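Local coordinates for protein PaiA Acetyltransferase (Thermoplasma acidophilum, PDB 3K9U) that transfers an acetyl group from acetyl-CoA to polyamines such as spermidine, protecting the cell against their toxicity, and is built on the GNAT acetyltransferase fold, at residues G104-L108 and F137-F143; N85-L89 and I120-Y126. All blocks are in the same frame, centred on the assembly; numbering follows the deposited sequence.

Contact 1. Residues G104-L108 and F137-F143; sequences GKTLL and FYYKNGF. With ACO (acetyl coenzyme *a), chain G.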
loop_
_atom_site.group_PDB
_atom_site.type_symbol
_atom_site.label_atom_id
_atom_site.label_comp_id
_atom_site.label_asym_id
_atom_site.label_seq_id
_atom_site.Cartn_x
_atom_site.Cartn_y
_atom_site.Cartn_z
ATOM N N GLY A 104 -2.922 10.499 5.235
ATOM C CA GLY A 104 -2.864 11.622 4.281
ATOM C C GLY A 104 -4.010 12.582 4.501
ATOM O O GLY A 104 -3.837 13.795 4.477
ATOM N N LYS A 105 -5.198 12.031 4.695
ATOM C CA LYS A 105 -6.348 12.825 5.026
ATOM C C LYS A 105 -6.080 13.615 6.295
ATOM O O LYS A 105 -6.493 14.766 6.397
ATOM C CB LYS A 105 -7.558 11.931 5.223
ATOM C CG LYS A 105 -8.920 12.649 5.287
ATOM C CD LYS A 105 -10.038 11.569 5.292
ATOM C CE LYS A 105 -11.437 12.107 4.997
ATOM N NZ LYS A 105 -11.527 12.564 3.603
ATOM N N THR A 106 -5.391 13.003 7.254
ATOM C CA THR A 106 -5.100 13.663 8.514
ATOM C C THR A 106 -4.155 14.829 8.326
ATOM O O THR A 106 -4.378 15.890 8.879
ATOM C CB THR A 106 -4.517 12.692 9.520
ATOM O OG1 THR A 106 -5.429 11.608 9.667
ATOM C CG2 THR A 106 -4.302 13.364 10.894
ATOM N N LEU A 107 -3.124 14.639 7.508
ATOM C CA LEU A 107 -2.219 15.727 7.167
ATOM C C LEU A 107 -2.990 16.866 6.497
ATOM O O LEU A 107 -2.883 18.015 6.917
ATOM C CB LEU A 107 -1.068 15.240 6.259
ATOM C CG LEU A 107 0.094 14.587 6.998
ATOM C CD1 LEU A 107 0.993 13.776 6.050
ATOM C CD2 LEU A 107 0.898 15.614 7.732
ATOM N N LEU A 108 -3.803 16.544 5.490
ATOM C CA LEU A 108 -4.653 17.554 4.842
ATOM C C LEU A 108 -5.577 18.269 5.813
ATOM O O LEU A 108 -5.737 19.503 5.747
ATOM C CB LEU A 108 -5.500 16.928 3.751
ATOM C CG LEU A 108 -6.317 17.883 2.871
ATOM C CD1 LEU A 108 -5.414 18.911 2.118
ATOM C CD2 LEU A 108 -7.151 17.065 1.883
ATOM N N PHE A 137 -7.205 10.555 -4.559
ATOM C CA PHE A 137 -7.245 11.005 -3.175
ATOM C C PHE A 137 -7.771 12.442 -3.063
ATOM O O PHE A 137 -8.580 12.746 -2.187
ATOM C CB PHE A 137 -5.875 10.884 -2.513
ATOM C CG PHE A 137 -5.748 11.679 -1.225
ATOM C CD1 PHE A 137 -5.161 12.951 -1.236
ATOM C CD2 PHE A 137 -6.222 11.158 -0.014
ATOM C CE1 PHE A 137 -5.034 13.703 -0.057
ATOM C CE2 PHE A 137 -6.086 11.886 1.192
ATOM C CZ PHE A 137 -5.493 13.177 1.168
ATOM N N TYR A 138 -7.328 13.307 -3.959
ATOM C CA TYR A 138 -7.764 14.704 -3.946
ATOM C C TYR A 138 -9.208 14.893 -4.342
ATOM O O TYR A 138 -9.895 15.716 -3.724
ATOM C CB TYR A 138 -6.895 15.554 -4.855
ATOM C CG TYR A 138 -5.491 15.688 -4.358
ATOM C CD1 TYR A 138 -5.221 16.111 -3.056
ATOM C CD2 TYR A 138 -4.416 15.402 -5.193
ATOM C CE1 TYR A 138 -3.919 16.216 -2.616
ATOM C CE2 TYR A 138 -3.129 15.492 -4.755
ATOM C CZ TYR A 138 -2.878 15.907 -3.490
ATOM O OH TYR A 138 -1.570 16.022 -3.106
ATOM N N TYR A 139 -9.681 14.159 -5.355
ATOM C CA TYR A 139 -11.086 14.297 -5.730
ATOM C C TYR A 139 -11.994 13.774 -4.636
ATOM O O TYR A 139 -13.112 14.248 -4.512
ATOM C CB TYR A 139 -11.447 13.805 -7.161
ATOM C CG TYR A 139 -11.595 12.293 -7.503
ATOM C CD1 TYR A 139 -10.778 11.704 -8.494
ATOM C CD2 TYR A 139 -12.604 11.493 -6.944
ATOM C CE1 TYR A 139 -10.916 10.331 -8.867
ATOM C CE2 TYR A 139 -12.750 10.115 -7.326
ATOM C CZ TYR A 139 -11.881 9.550 -8.270
ATOM O OH TYR A 139 -12.004 8.218 -8.665
ATOM N N LYS A 140 -11.497 12.839 -3.821
ATOM C CA LYS A 140 -12.265 12.324 -2.691
ATOM C C LYS A 140 -12.175 13.251 -1.469
ATOM O O LYS A 140 -12.853 13.037 -0.492
ATOM C CB LYS A 140 -11.794 10.919 -2.331
ATOM C CG LYS A 140 -12.312 9.841 -3.309
ATOM C CD LYS A 140 -11.386 8.628 -3.333
ATOM C CE LYS A 140 -11.677 7.745 -4.579
ATOM N NZ LYS A 140 -10.834 6.473 -4.617
ATOM N N ASN A 141 -11.328 14.268 -1.526
ATOM C CA ASN A 141 -11.242 15.258 -0.476
ATOM C C ASN A 141 -11.649 16.653 -0.946
ATOM O O ASN A 141 -11.158 17.663 -0.428
ATOM C CB ASN A 141 -9.840 15.236 0.112
ATOM C CG ASN A 141 -9.647 14.072 1.028
ATOM O OD1 ASN A 141 -10.072 14.117 2.172
ATOM N ND2 ASN A 141 -9.097 12.982 0.511
ATOM N N GLY A 142 -12.561 16.699 -1.920
ATOM C CA GLY A 142 -13.214 17.945 -2.334
ATOM C C GLY A 142 -12.496 18.772 -3.407
ATOM O O GLY A 142 -12.973 19.843 -3.757
ATOM N N PHE A 143 -11.362 18.306 -3.932
ATOM C CA PHE A 143 -10.673 19.040 -4.999
ATOM C C PHE A 143 -11.316 18.726 -6.348
ATOM O O PHE A 143 -11.707 17.568 -6.607
ATOM C CB PHE A 143 -9.174 18.723 -5.044
ATOM C CG PHE A 143 -8.381 19.371 -3.934
ATOM C CD1 PHE A 143 -8.294 18.765 -2.677
ATOM C CD2 PHE A 143 -7.703 20.582 -4.143
ATOM C CE1 PHE A 143 -7.560 19.358 -1.642
ATOM C CE2 PHE A 143 -6.955 21.165 -3.114
ATOM C CZ PHE A 143 -6.903 20.558 -1.863
HETATM N N1A ACO G . -3.310 2.355 -3.754
HETATM C C2A ACO G . -4.258 2.939 -4.526
HETATM N N3A ACO G . -4.948 4.023 -4.126
HETATM C C4A ACO G . -4.704 4.614 -2.942
HETATM C C5A ACO G . -3.683 4.012 -2.089
HETATM C C6A ACO G . -2.963 2.822 -2.572
HETATM N N6A ACO G . -2.009 2.207 -1.829
HETATM N N7A ACO G . -3.627 4.745 -0.992
HETATM C C8A ACO G . -4.539 5.722 -1.117
HETATM N N9A ACO G . -5.178 5.672 -2.295
HETATM C C1B ACO G . -6.267 6.620 -2.699
HETATM C C2B ACO G . -7.583 5.947 -3.094
HETATM O O2B ACO G . -8.355 6.777 -4.001
HETATM C C3B ACO G . -8.328 5.808 -1.798
HETATM O O3B ACO G . -9.751 5.724 -2.009
HETATM P P3B ACO G . -10.397 4.225 -2.081
HETATM O O7A ACO G . -10.452 3.840 -0.659
HETATM O O8A ACO G . -9.407 3.426 -2.920
HETATM O O9A ACO G . -11.717 4.538 -2.767
HETATM C C4B ACO G . -7.854 6.997 -0.983
HETATM O O4B ACO G . -6.634 7.444 -1.589
HETATM C C5B ACO G . -7.600 6.673 0.474
HETATM O O5B ACO G . -7.587 7.858 1.284
HETATM P P1A ACO G . -6.498 8.053 2.456
HETATM O O1A ACO G . -6.346 6.766 3.254
HETATM O O2A ACO G . -6.789 9.329 3.201
HETATM O O3A ACO G . -5.179 8.265 1.530
HETATM P P2A ACO G . -3.665 8.223 2.118
HETATM O O4A ACO G . -2.986 7.059 1.436
HETATM O O5A ACO G . -3.667 8.357 3.636
HETATM O O6A ACO G . -3.048 9.569 1.540
HETATM C CBP ACO G . -1.777 10.075 -0.415
HETATM C CCP ACO G . -3.171 9.916 0.165
HETATM C CDP ACO G . -1.878 10.524 -1.859
HETATM C CEP ACO G . -1.085 11.172 0.390
HETATM C CAP ACO G . -0.979 8.756 -0.293
HETATM O OAP ACO G . -1.669 7.657 -0.901
HETATM C C9P ACO G . 0.404 8.833 -0.876
HETATM O O9P ACO G . 1.305 9.324 -0.220
HETATM N N8P ACO G . 0.552 8.380 -2.098
HETATM C C7P ACO G . 1.788 8.445 -2.846
HETATM C C6P ACO G . 2.322 9.849 -3.083
HETATM C C5P ACO G . 1.377 10.778 -3.815
HETATM O O5P ACO G . 0.730 10.422 -4.789
HETATM N N4P ACO G . 1.331 12.034 -3.363
HETATM C C3P ACO G . 0.566 13.076 -4.044
HETATM C C2P ACO G . 1.456 13.801 -5.043
HETATM S S1P ACO G . 0.689 15.250 -5.703
HETATM C C ACO G . 1.264 16.503 -4.722
HETATM O O ACO G . 2.125 16.244 -3.889
HETATM C CH3 ACO G . 0.755 17.923 -4.889
#
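Lys105 NZ donates to Asn141 OD1 at 2.6 Å, and this bond ties the start of helix 103-118 to the turn that follows helix 132-139, two elements of the GNAT fold, both of which bind acetyl-CoA. The lysine sets out with CG anti to the backbone N (chi1 -168°), runs extended, and bends at its last torsion so that the ammonium meets OD1 from 34° off the carbonyl plane. The amide's other half turns back: Asn141 ND2 donates to Phe137 O at 2.8 Å, nearly straight and in the amide plane, and also lies over one ring face of Phe137. With an alanine here, the Lys105 ammonium would probably lose its acceptor and Phe137 O its side-chain donor, leaving the turn less firmly tied to the helix. On the opposite face of the Phe137 ring sits the cofactor, CCP being 3.3 Å from CD2, while the backbone N of Lys105 approaches the ring edge; a flat, apolar ring suits this slot between amide and pantetheine arm. Leu108 packs beside the amide, its CD2 meeting Asn141 CB and the edge of Phe143. Glycine suits position 104, because a side chain there would run into the cofactor; its N donates to O5A of the pyrophosphate at 2.8 Å. Tyr138, probably the proton donor as in related enzymes, brings its OH to 3.3 Å from the acetyl carbon C of the cofactor. Lys140 extends away from the helix to the ribose and its 3'-phosphate, where NZ donates to O2B, O3B and O9A, the first at 2.6 Å.

Contact 2. Residues N85-L89 and I120-Y126; sequences NKAEL and ILECRLY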
loop_
_atom_site.group_PDB
_atom_site.type_symbol
_atom_site.label_atom_id
_atom_site.label_comp_id
_atom_site.label_asym_id
_atom_site.label_seq_id
_atom_site.Cartn_x
_atom_site.Cartn_y
_atom_site.Cartn_z
ATOM N N ASN A 85 -3.046 35.373 0.505
ATOM C CA ASN A 85 -4.184 34.740 1.179
ATOM C C ASN A 85 -4.826 33.558 0.403
ATOM O O ASN A 85 -5.964 33.193 0.668
ATOM C CB ASN A 85 -5.226 35.831 1.503
ATOM C CG ASN A 85 -6.119 35.491 2.691
ATOM O OD1 ASN A 85 -6.212 34.337 3.127
ATOM N ND2 ASN A 85 -6.790 36.503 3.212
ATOM N N LYS A 86 -4.090 32.956 -0.536
ATOM C CA LYS A 86 -4.489 31.717 -1.206
ATOM C C LYS A 86 -3.439 30.650 -0.890
ATOM O O LYS A 86 -2.262 30.975 -0.716
ATOM C CB LYS A 86 -4.531 31.904 -2.724
ATOM C CG LYS A 86 -5.537 32.930 -3.256
ATOM C CD LYS A 86 -5.860 32.598 -4.726
ATOM C CE LYS A 86 -6.416 33.766 -5.502
ATOM N NZ LYS A 86 -7.116 33.341 -6.777
ATOM N N ALA A 87 -3.850 29.396 -0.808
ATOM C CA ALA A 87 -2.933 28.314 -0.462
ATOM C C ALA A 87 -2.478 27.534 -1.701
ATOM O O ALA A 87 -3.253 27.310 -2.631
ATOM C CB ALA A 87 -3.584 27.369 0.535
ATOM N N GLU A 88 -1.227 27.109 -1.714
ATOM C CA GLU A 88 -0.802 26.120 -2.690
ATOM C C GLU A 88 -0.301 24.887 -1.927
ATOM O O GLU A 88 0.528 24.995 -1.007
ATOM C CB GLU A 88 0.243 26.646 -3.677
ATOM C CG GLU A 88 0.684 25.491 -4.603
ATOM C CD GLU A 88 1.313 25.864 -5.941
ATOM O OE1 GLU A 88 1.769 26.993 -6.141
ATOM O OE2 GLU A 88 1.366 24.963 -6.798
ATOM N N LEU A 89 -0.871 23.736 -2.264
ATOM C CA LEU A 89 -0.443 22.471 -1.702
ATOM C C LEU A 89 0.691 21.973 -2.589
ATOM O O LEU A 89 0.476 21.570 -3.732
ATOM C CB LEU A 89 -1.607 21.474 -1.660
ATOM C CG LEU A 89 -1.432 20.254 -0.733
ATOM C CD1 LEU A 89 -2.753 19.440 -0.612
ATOM C CD2 LEU A 89 -0.296 19.350 -1.217
ATOM N N ILE A 120 -8.080 31.463 4.890
ATOM C CA ILE A 120 -7.799 31.096 3.491
ATOM C C ILE A 120 -9.046 30.448 2.930
ATOM O O ILE A 120 -9.602 29.549 3.553
ATOM C CB ILE A 120 -6.571 30.129 3.345
ATOM C CG1 ILE A 120 -5.251 30.885 3.506
ATOM C CG2 ILE A 120 -6.546 29.460 1.961
ATOM C CD1 ILE A 120 -5.063 31.537 4.811
ATOM N N LEU A 121 -9.497 30.906 1.768
ATOM C CA LEU A 121 -10.750 30.420 1.193
ATOM C C LEU A 121 -10.548 29.591 -0.084
ATOM O O LEU A 121 -11.536 29.171 -0.710
ATOM C CB LEU A 121 -11.726 31.587 0.932
ATOM C CG LEU A 121 -12.246 32.373 2.155
ATOM C CD1 LEU A 121 -13.029 33.579 1.697
ATOM C CD2 LEU A 121 -13.103 31.494 3.091
ATOM N N GLU A 122 -9.289 29.310 -0.436
ATOM C CA GLU A 122 -8.971 28.573 -1.658
ATOM C C GLU A 122 -7.585 27.924 -1.576
ATOM O O GLU A 122 -6.628 28.530 -1.070
ATOM C CB GLU A 122 -9.016 29.537 -2.833
ATOM C CG GLU A 122 -8.876 28.936 -4.226
ATOM C CD GLU A 122 -9.359 29.919 -5.309
ATOM O OE1 GLU A 122 -9.931 29.483 -6.338
ATOM O OE2 GLU A 122 -9.205 31.141 -5.109
ATOM N N CYS A 123 -7.495 26.700 -2.094
ATOM C CA CYS A 123 -6.272 25.931 -2.136
ATOM C C CYS A 123 -6.112 25.317 -3.508
ATOM O O CYS A 123 -7.041 24.695 -4.007
ATOM C CB CYS A 123 -6.316 24.821 -1.090
ATOM S SG CYS A 123 -4.765 23.876 -1.008
ATOM N N ARG A 124 -4.946 25.480 -4.131
ATOM C CA ARG A 124 -4.695 24.843 -5.423
ATOM C C ARG A 124 -3.539 23.889 -5.351
ATOM O O ARG A 124 -2.739 23.941 -4.425
ATOM C CB ARG A 124 -4.486 25.874 -6.550
ATOM C CG ARG A 124 -3.456 26.948 -6.285
ATOM C CD ARG A 124 -3.593 28.162 -7.232
ATOM N NE ARG A 124 -2.684 28.045 -8.372
ATOM C CZ ARG A 124 -3.033 27.657 -9.597
ATOM N NH1 ARG A 124 -4.305 27.359 -9.881
ATOM N NH2 ARG A 124 -2.099 27.574 -10.551
ATOM N N LEU A 125 -3.465 22.990 -6.323
ATOM C CA LEU A 125 -2.391 22.023 -6.369
ATOM C C LEU A 125 -2.181 21.513 -7.786
ATOM O O LEU A 125 -3.096 21.570 -8.609
ATOM C CB LEU A 125 -2.686 20.871 -5.410
ATOM C CG LEU A 125 -3.876 19.941 -5.719
ATOM C CD1 LEU A 125 -3.484 18.829 -6.734
ATOM C CD2 LEU A 125 -4.477 19.330 -4.465
ATOM N N TYR A 126 -0.967 21.021 -8.062
ATOM C CA TYR A 126 -0.675 20.326 -9.305
ATOM C C TYR A 126 -0.447 18.847 -8.963
ATOM O O TYR A 126 0.291 18.520 -8.047
ATOM C CB TYR A 126 0.599 20.899 -9.967
ATOM C CG TYR A 126 0.515 22.354 -10.439
ATOM C CD1 TYR A 126 0.740 22.699 -11.772
ATOM C CD2 TYR A 126 0.231 23.369 -9.549
ATOM C CE1 TYR A 126 0.674 24.044 -12.212
ATOM C CE2 TYR A 126 0.170 24.698 -9.962
ATOM C CZ TYR A 126 0.375 25.038 -11.292
ATOM O OH TYR A 126 0.277 26.372 -11.644
HETATM O O HOH W 1 1.206 21.782 -6.275
#
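Backbone hydrogen bonds join Ala87 to its neighbours in the parallel strand pair 86-89 and 122-126, which belongs to a beta-alpha-beta unit whose crossover is helix 103-118. Ala87 N donates to Glu122 O, Arg124 N to Ala87 O and Leu89 N to Arg124 O, each at 2.9 Å. Between them, the CA hydrogens of Cys123 and Glu88 make C-H...O contacts with Ala87 O and Arg124 O.

Apolar contacts gather on the face of Ala87, Leu89, Cys123 and Leu125. Cys123 SG lies 4.0 Å from both Ala87 CB and Leu89 CB. Ala87 and Cys123 are small, and Met115 of helix 103-118 comes close to the alanine; the leucines and Ile120, whose CG2 packs on the same methyl, are the bulkier part.

The face of Glu88 and Arg124 carries the charged and polar groups. Lys86 and Glu122 run side by side, extended, in a weak salt bridge, NZ to OE2 at 3.5 Å. Glu88 reaches obliquely to the Tyr126 ring, carboxylate and ring planes 25° apart, OE2 lying 3.4 Å from CD2.

One water accepts from Tyr126 N and donates to Leu89 O, at 2.7 Å. Here the strands begin to splay, as is characteristic of the GNAT fold, and Leu89 and Tyr126 both line the acetyl-CoA pocket. Water thus takes over where direct backbone pairing gives way, and its second donation, to Glu88 OE2, is likely to help orient it.

Overall arrangement
The two contacts share the beta-alpha-beta unit: contact 2 pairs its two strands, while contact 1 joins the crossover helix to helix 132-139 and the turn beyond. Both are partly buried, yet differently built. Contact 2 is held by a short parallel backbone ladder that loosens at its cofactor end, between an apolar and a polar face; contact 1 relies on side chains and on the cofactor that lies against both segments. They meet where Phe143 and Tyr138 pack on Leu125 and where Leu108 reaches Leu89, so the apolar face of 85-89/120-126 forms a floor for 104-108/137-143. In contact 1 Lys140 serves the cofactor and Lys105 an amide; contact 2 has a weak salt bridge and a carboxylate that holds a water.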